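Local coordinates for cyclomaltodextrin glucanotransferase (Caldanaerobacter subterraneus, PDB 6WNU), which belongs to the alpha-amylase family and carries a TIM-barrel catalytic domain whose long loops are pinned in part by bound calcium ions, at residues R69-G74 with I113-H118; R123-V128 with G175-D180; A157-S162 with L221-P226. All coordinates share one frame; numbering follows the deposited sequence.

In the fold
The three contacts illustrate how a TIM-barrel protein of the alpha-amylase family orders the long loops that follow its barrel strands. All lie in the catalytic domain. Contact 1, between the loop after strand 36-39 and the end of strand 112-114, closes before the others open, its centre about 18 Å from that of contact 2 and 23 Å from that of contact 3. Contacts 2 and 3 alternate along the chain, their centres about 12 Å apart, and touch where Thr161 meets Gly175 and Phe125 packs on Ala157 and His160. Both border helix 226-241, which follows the excursion leaving barrel strand 151-156. Separate calcium ions bind at contacts 1 and 3, each joining different parts of the chain.

Contact 1 (R69-G74 with I113-H118); sequences RMYWGG and INAPYH. With CA (calcium ion), chain C.
Tyr71 lays one face of its ring against the backbone of Tyr117: the CA of Tyr117 stands 3.9 Å from the centroid of the Tyr71 ring, a CH-pi contact 20° off the normal. Ala115 CB also touches this ring, 4.0 Å from Tyr71 CD2. At the phenol end a water bridges the segments, 2.7 Å from Tyr71 OH and donating to Pro116 O at 2.8 Å. Farther back, Ala115 N gives a short hydrogen bond of 2.7 Å to Arg69 O. Pro116 is the centre of an inverse gamma turn, closed by a weak bond from Tyr117 N to Ala115 O, where the chain leaves the hairpin of strands 107-109 and 112-114. Just beyond it, Tyr117 holds CG between its backbone N and carbonyl carbon (chi1 69°), which brings Tyr117 CD1 near Arg69 O. Arg69 and Asn114 run side by side in the same direction, Arg69 CD coming 3.0 Å from Asn114 OD1, while the Asn114 amide nitrogen bonds to Glu112 O. Met70 SD touches Ile113 CG2 at 3.8 Å. In the next shell, Asp42 receives the backbone N-H groups of Trp72 and Gly73, and Arg402 binds the Tyr117 hydroxyl. The Gly73 carbonyl oxygen turns to a calcium ion at 2.5 Å, whose shell includes Asn46, Asp48, Asn51, Asp52 and Asp75.

Contact 2 (R123-V128 with G175-D180); sequences RDFKRV and GALYDD
Asp124 and Asp180 meet in the closely fitted half of this contact, where one carboxylate gathers several backbone N-H groups. Asp124 OD1 accepts from Asp180 N at 3.0 Å, on its syn side, and from Lys126 N, also at 3.0 Å, on its anti side; the second bond closes an Asx turn at the start of the type I beta turn from Asp124 to Arg127. The other oxygen, OD2, accepts from Gly181 N. Three such donors around a buried carboxylate would be expected to stabilise its negative charge. Beside it, Tyr178 N bonds to Arg123 O at 2.8 Å. The guanidinium of Arg123 lies nearly flat over the Tyr178 ring, centres 3.9 Å apart and planes at 22°, a stack that is also a cation-pi interaction, with NH1 above the middle of the ring. A bend at chi3 (-65°) folds the arginine over, and a salt bridge from Arg123 NE to Glu173 also holds the guanidinium.

The other side is more exposed to solvent and held by charges. Lys126, bent at chi2 and chi4, curls to put NZ 2.8 Å from Asp179 OD1, a close salt bridge whose donor stands well out of the carboxylate plane. Looser is the weak, long salt bridge from Arg127 NE to Asp180 OD1, 3.4 Å, with the two flat groups almost perpendicular. A water donates to Lys126 O and, weakly, to Asp180 OD1.

Inward, Phe125 presents its ring edge to Leu177 CD1. Helix 226-241 closes this side through Tyr231 and Ser235; strand 182-185 pairs with strand 177-179, and the backbone of Asp101 in strand 100-102 hydrogen-bonds with those of Arg123, Asp124 and Arg127.

Contact 3 (A157-S162 with L221-P226); sequences APNHTS and LDQSNP. With CA (calcium ion), chain B.
Leu221 N bonds to Asn159 O at 3.0 Å, a fairly straight link with an N-H...O angle of 164°, just past the place where strand 160-163 pairs antiparallel with strand 218-220. Each segment turns near this point: a type I beta turn runs from Ala157 to His160, and another from Asp222 to Asn225, where Asn225 N returns to Asp222 O. Asp222 OD1 also accepts from Ser224 N in an Asx turn, and Asn225 then occupies the N-cap of helix 226-241, its OD1 taking Ile227 N.

Among the side chains, Gln223 spans the gap. Its NE2 donates to Pro158 O at 3.2 Å, the carbonyl oxygen lying close to the amide plane, and a bend at chi2 (82°) turns the amide toward Pro158. Leu221 points across and sets CD1 3.6 Å from Pro158 O; it also touches Leu232 of helix 226-241 and Leu177. With CG anti to the backbone N (chi1 180°), the Asn159 amide reaches the calcium ion and the imidazole: OD1 binds the metal at 2.5 Å, while ND2 donates in the ring plane to His160 ND1 at 3.0 Å. The two partners agree on one amide orientation, oxygen to the metal and nitrogen to the histidine.

A calcium-bound water joins both segments, donating to Asn159 O and Leu221 O and accepting from Gln223 NE2; a second donates to Gln223 OE1 at 2.5 Å. Asp220, Gln211 and His254 and a third water also bind the ion. The chemistry implies a cation that joins several separate parts of the chain, some directly and others through waters it probably polarises into stronger donors, as expected of the calcium site beside domain B in alpha-amylase relatives.

Contact 1 (R69-G74 with I113-H118)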
loop_
_atom_site.group_PDB
_atom_site.type_symbol
_atom_site.label_atom_id
_atom_site.label_comp_id
_atom_site.label_asym_id
_atom_site.label_seq_id
_atom_site.Cartn_x
_atom_site.Cartn_y
_atom_site.Cartn_z
ATOM N N ARG A 69 -6.942 14.083 -14.849
ATOM C CA ARG A 69 -7.024 14.719 -13.539
ATOM C C ARG A 69 -8.460 15.037 -13.149
ATOM O O ARG A 69 -8.692 15.799 -12.205
ATOM C CB ARG A 69 -6.136 15.960 -13.505
ATOM C CG ARG A 69 -4.647 15.585 -13.594
ATOM C CD ARG A 69 -3.742 16.769 -13.395
ATOM N NE ARG A 69 -2.472 16.399 -12.763
ATOM C CZ ARG A 69 -1.346 16.180 -13.432
ATOM N NH1 ARG A 69 -1.339 16.283 -14.754
ATOM N NH2 ARG A 69 -0.232 15.851 -12.788
ATOM N N MET A 70 -9.426 14.431 -13.840
ATOM C CA MET A 70 -10.842 14.530 -13.523
ATOM C C MET A 70 -11.293 13.274 -12.801
ATOM O O MET A 70 -10.657 12.222 -12.892
ATOM C CB MET A 70 -11.684 14.698 -14.791
ATOM C CG MET A 70 -11.251 15.810 -15.666
ATOM S SD MET A 70 -12.212 17.274 -15.352
ATOM C CE MET A 70 -13.126 17.335 -16.879
ATOM N N TYR A 71 -12.395 13.390 -12.061
ATOM C CA TYR A 71 -13.061 12.177 -11.608
ATOM C C TYR A 71 -13.488 11.363 -12.824
ATOM O O TYR A 71 -13.985 11.914 -13.813
ATOM C CB TYR A 71 -14.304 12.496 -10.794
ATOM C CG TYR A 71 -14.169 12.951 -9.356
ATOM C CD1 TYR A 71 -14.059 12.034 -8.309
ATOM C CD2 TYR A 71 -14.290 14.299 -9.032
ATOM C CE1 TYR A 71 -13.997 12.476 -6.957
ATOM C CE2 TYR A 71 -14.245 14.733 -7.708
ATOM C CZ TYR A 71 -14.113 13.829 -6.692
ATOM O OH TYR A 71 -14.084 14.291 -5.394
ATOM N N TRP A 72 -13.330 10.044 -12.735
ATOM C CA TRP A 72 -13.726 9.144 -13.809
ATOM C C TRP A 72 -14.957 8.314 -13.471
ATOM O O TRP A 72 -15.448 7.587 -14.341
ATOM C CB TRP A 72 -12.545 8.229 -14.182
ATOM C CG TRP A 72 -11.520 8.936 -15.039
ATOM C CD1 TRP A 72 -11.522 10.254 -15.389
ATOM C CD2 TRP A 72 -10.346 8.361 -15.646
ATOM N NE1 TRP A 72 -10.439 10.536 -16.190
ATOM C CE2 TRP A 72 -9.699 9.391 -16.358
ATOM C CE3 TRP A 72 -9.787 7.073 -15.662
ATOM C CZ2 TRP A 72 -8.507 9.175 -17.073
ATOM C CZ3 TRP A 72 -8.615 6.860 -16.377
ATOM C CH2 TRP A 72 -7.985 7.908 -17.069
ATOM N N GLY A 73 -15.474 8.399 -12.240
ATOM C CA GLY A 73 -16.746 7.791 -11.881
ATOM C C GLY A 73 -16.693 6.603 -10.932
ATOM O O GLY A 73 -17.761 6.174 -10.465
ATOM N N GLY A 74 -15.512 6.044 -10.626
ATOM C CA GLY A 74 -15.459 4.927 -9.695
ATOM C C GLY A 74 -15.987 5.312 -8.325
ATOM O O GLY A 74 -15.815 6.443 -7.867
ATOM N N ILE A 113 -7.882 21.960 -15.180
ATOM C CA ILE A 113 -8.769 21.516 -14.108
ATOM C C ILE A 113 -8.161 20.306 -13.402
ATOM O O ILE A 113 -7.992 19.238 -14.003
ATOM C CB ILE A 113 -10.160 21.182 -14.665
ATOM C CG1 ILE A 113 -10.875 22.449 -15.146
ATOM C CG2 ILE A 113 -10.988 20.396 -13.644
ATOM C CD1 ILE A 113 -10.590 22.804 -16.597
ATOM N N ASN A 114 -7.848 20.455 -12.114
ATOM C CA ASN A 114 -7.388 19.345 -11.279
ATOM C C ASN A 114 -8.498 18.989 -10.294
ATOM O O ASN A 114 -8.790 19.760 -9.374
ATOM C CB ASN A 114 -6.099 19.689 -10.526
ATOM C CG ASN A 114 -4.867 19.699 -11.424
ATOM O OD1 ASN A 114 -3.953 18.908 -11.237
ATOM N ND2 ASN A 114 -4.835 20.609 -12.386
ATOM N N ALA A 115 -9.103 17.819 -10.475
ATOM C CA ALA A 115 -10.113 17.443 -9.495
ATOM C C ALA A 115 -9.492 16.618 -8.373
ATOM O O ALA A 115 -8.481 15.937 -8.576
ATOM C CB ALA A 115 -11.236 16.648 -10.168
ATOM N N PRO A 116 -10.045 16.641 -7.184
ATOM C CA PRO A 116 -9.528 15.799 -6.100
ATOM C C PRO A 116 -9.964 14.347 -6.243
ATOM O O PRO A 116 -10.446 13.736 -5.297
ATOM C CB PRO A 116 -10.149 16.438 -4.853
ATOM C CG PRO A 116 -11.503 16.911 -5.362
ATOM C CD PRO A 116 -11.221 17.430 -6.756
ATOM N N TYR A 117 -9.817 13.800 -7.456
ATOM C CA TYR A 117 -10.349 12.469 -7.740
ATOM C C TYR A 117 -9.674 11.403 -6.887
ATOM O O TYR A 117 -10.261 10.341 -6.653
ATOM C CB TYR A 117 -10.179 12.135 -9.227
ATOM C CG TYR A 117 -8.723 11.948 -9.578
ATOM C CD1 TYR A 117 -7.912 13.038 -9.892
ATOM C CD2 TYR A 117 -8.146 10.684 -9.541
ATOM C CE1 TYR A 117 -6.566 12.861 -10.190
ATOM C CE2 TYR A 117 -6.823 10.498 -9.803
ATOM C CZ TYR A 117 -6.026 11.582 -10.133
ATOM O OH TYR A 117 -4.696 11.361 -10.401
ATOM N N HIS A 118 -8.482 11.692 -6.371
ATOM C CA HIS A 118 -7.705 10.748 -5.582
ATOM C C HIS A 118 -8.089 10.738 -4.115
ATOM O O HIS A 118 -7.748 9.788 -3.402
ATOM C CB HIS A 118 -6.228 11.094 -5.704
ATOM C CG HIS A 118 -5.969 12.571 -5.707
ATOM N ND1 HIS A 118 -6.114 13.353 -4.583
ATOM C CD2 HIS A 118 -5.593 13.410 -6.702
ATOM C CE1 HIS A 118 -5.817 14.606 -4.874
ATOM N NE2 HIS A 118 -5.494 14.668 -6.154
HETATM CA CA CA C . -20.178 6.799 -10.102
HETATM O O HOH W 1 -12.597 12.774 -3.785
HETATM O O HOH W 2 -18.733 8.546 -9.154
#

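Contact 2 (R123-V128 with G175-D180)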
loop_
_atom_site.group_PDB
_atom_site.type_symbol
_atom_site.label_atom_id
_atom_site.label_comp_id
_atom_site.label_asym_id
_atom_site.label_seq_id
_atom_site.Cartn_x
_atom_site.Cartn_y
_atom_site.Cartn_z
ATOM N N ARG A 123 -12.089 18.395 2.256
ATOM C CA ARG A 123 -12.797 19.555 2.791
ATOM C C ARG A 123 -13.527 19.278 4.099
ATOM O O ARG A 123 -13.724 20.217 4.885
ATOM C CB ARG A 123 -13.796 20.105 1.762
ATOM C CG ARG A 123 -15.212 19.557 1.915
ATOM C CD ARG A 123 -16.098 19.842 0.703
ATOM N NE ARG A 123 -16.396 21.250 0.431
ATOM C CZ ARG A 123 -17.431 21.914 0.951
ATOM N NH1 ARG A 123 -18.234 21.314 1.805
ATOM N NH2 ARG A 123 -17.652 23.183 0.626
ATOM N N ASP A 124 -13.902 18.030 4.376
ATOM C CA ASP A 124 -14.742 17.717 5.534
ATOM C C ASP A 124 -14.457 16.278 5.933
ATOM O O ASP A 124 -14.847 15.352 5.217
ATOM C CB ASP A 124 -16.228 17.912 5.207
ATOM C CG ASP A 124 -17.126 17.908 6.438
ATOM O OD1 ASP A 124 -16.794 17.269 7.456
ATOM O OD2 ASP A 124 -18.207 18.538 6.379
ATOM N N PHE A 125 -13.792 16.086 7.069
ATOM C CA PHE A 125 -13.411 14.742 7.486
ATOM C C PHE A 125 -14.562 13.973 8.108
ATOM O O PHE A 125 -14.396 12.788 8.403
ATOM C CB PHE A 125 -12.235 14.796 8.478
ATOM C CG PHE A 125 -10.916 15.231 7.863
ATOM C CD1 PHE A 125 -10.673 16.563 7.564
ATOM C CD2 PHE A 125 -9.913 14.299 7.605
ATOM C CE1 PHE A 125 -9.456 16.957 7.010
ATOM C CE2 PHE A 125 -8.691 14.684 7.052
ATOM C CZ PHE A 125 -8.454 16.001 6.756
ATOM N N LYS A 126 -15.720 14.616 8.323
ATOM C CA LYS A 126 -16.876 13.960 8.921
ATOM C C LYS A 126 -17.897 13.478 7.900
ATOM O O LYS A 126 -18.928 12.923 8.295
ATOM C CB LYS A 126 -17.589 14.901 9.904
ATOM C CG LYS A 126 -16.699 15.586 10.915
ATOM C CD LYS A 126 -16.335 14.677 12.057
ATOM C CE LYS A 126 -15.623 15.464 13.157
ATOM N NZ LYS A 126 -16.584 16.298 13.956
ATOM N N ARG A 127 -17.666 13.688 6.607
ATOM C CA ARG A 127 -18.653 13.318 5.600
ATOM C C ARG A 127 -18.015 12.442 4.534
ATOM O O ARG A 127 -16.807 12.517 4.303
ATOM C CB ARG A 127 -19.274 14.552 4.930
ATOM C CG ARG A 127 -20.164 15.385 5.831
ATOM C CD ARG A 127 -20.741 16.545 5.032
ATOM N NE ARG A 127 -21.970 17.051 5.622
ATOM C CZ ARG A 127 -22.609 18.136 5.198
ATOM N NH1 ARG A 127 -22.123 18.840 4.187
ATOM N NH2 ARG A 127 -23.719 18.524 5.805
ATOM N N VAL A 128 -18.845 11.612 3.877
ATOM C CA VAL A 128 -18.384 10.800 2.756
ATOM C C VAL A 128 -18.384 11.644 1.492
ATOM O O VAL A 128 -19.262 12.489 1.286
ATOM C CB VAL A 128 -19.256 9.542 2.582
ATOM C CG1 VAL A 128 -18.639 8.608 1.538
ATOM C CG2 VAL A 128 -19.427 8.814 3.897
ATOM N N GLY A 175 -8.421 25.870 0.756
ATOM C CA GLY A 175 -8.072 24.975 1.839
ATOM C C GLY A 175 -9.098 24.871 2.941
ATOM O O GLY A 175 -8.751 24.459 4.049
ATOM N N ALA A 176 -10.361 25.214 2.655
ATOM C CA ALA A 176 -11.415 25.251 3.666
ATOM C C ALA A 176 -11.513 23.944 4.440
ATOM O O ALA A 176 -11.419 22.860 3.866
ATOM C CB ALA A 176 -12.766 25.542 3.002
ATOM N N LEU A 177 -11.716 24.060 5.752
ATOM C CA LEU A 177 -12.038 22.932 6.614
ATOM C C LEU A 177 -13.478 23.068 7.090
ATOM O O LEU A 177 -13.875 24.134 7.578
ATOM C CB LEU A 177 -11.091 22.855 7.813
ATOM C CG LEU A 177 -11.359 21.703 8.775
ATOM C CD1 LEU A 177 -11.075 20.361 8.097
ATOM C CD2 LEU A 177 -10.515 21.842 10.032
ATOM N N TYR A 178 -14.250 21.989 6.942
ATOM C CA TYR A 178 -15.628 21.898 7.390
ATOM C C TYR A 178 -15.758 20.825 8.459
ATOM O O TYR A 178 -15.028 19.831 8.456
ATOM C CB TYR A 178 -16.576 21.565 6.224
ATOM C CG TYR A 178 -16.811 22.696 5.263
ATOM C CD1 TYR A 178 -15.902 22.980 4.261
ATOM C CD2 TYR A 178 -17.962 23.468 5.347
ATOM C CE1 TYR A 178 -16.122 24.002 3.377
ATOM C CE2 TYR A 178 -18.192 24.476 4.473
ATOM C CZ TYR A 178 -17.272 24.754 3.493
ATOM O OH TYR A 178 -17.499 25.771 2.609
ATOM N N ASP A 179 -16.704 21.026 9.370
ATOM C CA ASP A 179 -17.033 20.076 10.431
ATOM C C ASP A 179 -18.478 19.628 10.213
ATOM O O ASP A 179 -19.418 20.254 10.710
ATOM C CB ASP A 179 -16.828 20.714 11.818
ATOM C CG ASP A 179 -17.087 19.746 12.967
ATOM O OD1 ASP A 179 -17.508 18.592 12.730
ATOM O OD2 ASP A 179 -16.868 20.151 14.130
ATOM N N ASP A 180 -18.651 18.536 9.473
ATOM C CA ASP A 180 -19.977 17.986 9.178
ATOM C C ASP A 180 -20.883 19.060 8.582
ATOM O O ASP A 180 -22.046 19.211 8.965
ATOM C CB ASP A 180 -20.617 17.373 10.426
ATOM C CG ASP A 180 -21.881 16.577 10.106
ATOM O OD1 ASP A 180 -22.171 16.362 8.909
ATOM O OD2 ASP A 180 -22.591 16.170 11.048
HETATM O O HOH W 3 -21.918 13.043 8.541
#

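Contact 3 (A157-S162 with L221-P226)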
loop_
_atom_site.group_PDB
_atom_site.type_symbol
_atom_site.label_atom_id
_atom_site.label_comp_id
_atom_site.label_asym_id
_atom_site.label_seq_id
_atom_site.Cartn_x
_atom_site.Cartn_y
_atom_site.Cartn_z
ATOM N N ALA A 157 -5.829 11.207 5.838
ATOM C CA ALA A 157 -4.826 12.233 5.548
ATOM C C ALA A 157 -5.030 13.451 6.448
ATOM O O ALA A 157 -5.444 14.523 5.983
ATOM C CB ALA A 157 -4.855 12.623 4.072
ATOM N N PRO A 158 -4.708 13.337 7.737
ATOM C CA PRO A 158 -4.885 14.472 8.652
ATOM C C PRO A 158 -3.751 15.482 8.630
ATOM O O PRO A 158 -3.698 16.352 9.501
ATOM C CB PRO A 158 -4.967 13.787 10.015
ATOM C CG PRO A 158 -4.000 12.626 9.864
ATOM C CD PRO A 158 -4.142 12.163 8.424
ATOM N N ASN A 159 -2.844 15.412 7.665
ATOM C CA ASN A 159 -1.826 16.443 7.614
ATOM C C ASN A 159 -2.357 17.759 7.060
ATOM O O ASN A 159 -1.791 18.817 7.356
ATOM C CB ASN A 159 -0.639 15.968 6.779
ATOM C CG ASN A 159 0.445 17.005 6.686
ATOM O OD1 ASN A 159 1.091 17.322 7.682
ATOM N ND2 ASN A 159 0.667 17.528 5.489
ATOM N N HIS A 160 -3.429 17.728 6.271
ATOM C CA HIS A 160 -3.781 18.900 5.488
ATOM C C HIS A 160 -5.208 18.745 4.986
ATOM O O HIS A 160 -5.799 17.658 5.042
ATOM C CB HIS A 160 -2.814 19.082 4.309
ATOM C CG HIS A 160 -2.686 17.853 3.457
ATOM N ND1 HIS A 160 -1.662 16.944 3.615
ATOM C CD2 HIS A 160 -3.463 17.374 2.451
ATOM C CE1 HIS A 160 -1.814 15.955 2.747
ATOM N NE2 HIS A 160 -2.901 16.189 2.032
ATOM N N THR A 161 -5.746 19.856 4.484
ATOM C CA THR A 161 -6.985 19.846 3.715
ATOM C C THR A 161 -6.652 19.789 2.229
ATOM O O THR A 161 -6.496 18.696 1.680
ATOM C CB THR A 161 -7.857 21.056 4.057
ATOM O OG1 THR A 161 -7.068 22.250 4.036
ATOM C CG2 THR A 161 -8.443 20.886 5.456
ATOM N N SER A 162 -6.485 20.926 1.575
ATOM C CA SER A 162 -6.509 20.955 0.120
ATOM C C SER A 162 -5.640 22.100 -0.368
ATOM O O SER A 162 -5.179 22.925 0.429
ATOM C CB SER A 162 -7.945 21.112 -0.386
ATOM O OG SER A 162 -8.504 22.315 0.105
ATOM N N LEU A 221 -2.506 21.544 8.438
ATOM C CA LEU A 221 -3.261 21.631 9.682
ATOM C C LEU A 221 -2.306 21.696 10.863
ATOM O O LEU A 221 -1.253 21.047 10.864
ATOM C CB LEU A 221 -4.205 20.432 9.846
ATOM C CG LEU A 221 -5.460 20.368 8.945
ATOM C CD1 LEU A 221 -6.091 18.983 8.942
ATOM C CD2 LEU A 221 -6.499 21.421 9.369
ATOM N N ASP A 222 -2.683 22.474 11.881
ATOM C CA ASP A 222 -1.864 22.617 13.091
ATOM C C ASP A 222 -2.474 21.740 14.175
ATOM O O ASP A 222 -3.335 22.168 14.938
ATOM C CB ASP A 222 -1.777 24.069 13.533
ATOM C CG ASP A 222 -0.811 24.262 14.685
ATOM O OD1 ASP A 222 -0.189 23.266 15.116
ATOM O OD2 ASP A 222 -0.662 25.411 15.140
ATOM N N GLN A 223 -2.007 20.492 14.241
ATOM C CA GLN A 223 -2.490 19.557 15.246
ATOM C C GLN A 223 -2.181 20.022 16.670
ATOM O O GLN A 223 -2.753 19.471 17.618
ATOM C CB GLN A 223 -1.890 18.159 14.989
ATOM C CG GLN A 223 -2.149 17.583 13.593
ATOM C CD GLN A 223 -1.188 18.102 12.531
ATOM O OE1 GLN A 223 -0.152 18.693 12.843
ATOM N NE2 GLN A 223 -1.534 17.892 11.262
ATOM N N SER A 224 -1.297 21.015 16.848
ATOM C CA SER A 224 -1.052 21.547 18.185
ATOM C C SER A 224 -2.201 22.418 18.660
ATOM O O SER A 224 -2.392 22.564 19.872
ATOM C CB SER A 224 0.259 22.337 18.241
ATOM O OG SER A 224 0.201 23.552 17.517
ATOM N N ASN A 225 -2.975 22.967 17.737
ATOM C CA ASN A 225 -4.200 23.672 18.089
ATOM C C ASN A 225 -5.199 22.684 18.673
ATOM O O ASN A 225 -5.567 21.712 17.994
ATOM C CB ASN A 225 -4.767 24.360 16.854
ATOM C CG ASN A 225 -5.918 25.309 17.174
ATOM O OD1 ASN A 225 -6.728 25.063 18.077
ATOM N ND2 ASN A 225 -6.007 26.388 16.406
ATOM N N PRO A 226 -5.672 22.888 19.903
ATOM C CA PRO A 226 -6.608 21.916 20.494
ATOM C C PRO A 226 -7.876 21.749 19.684
ATOM O O PRO A 226 -8.509 20.688 19.744
ATOM C CB PRO A 226 -6.905 22.507 21.881
ATOM C CG PRO A 226 -5.859 23.537 22.106
ATOM C CD PRO A 226 -5.443 24.049 20.777
HETATM CA CA CA B . 2.160 19.202 8.933
HETATM O O HOH W 4 -0.290 19.175 9.403
HETATM O O HOH W 5 1.872 19.069 11.362
HETATM O O HOH W 6 3.558 19.518 7.009
#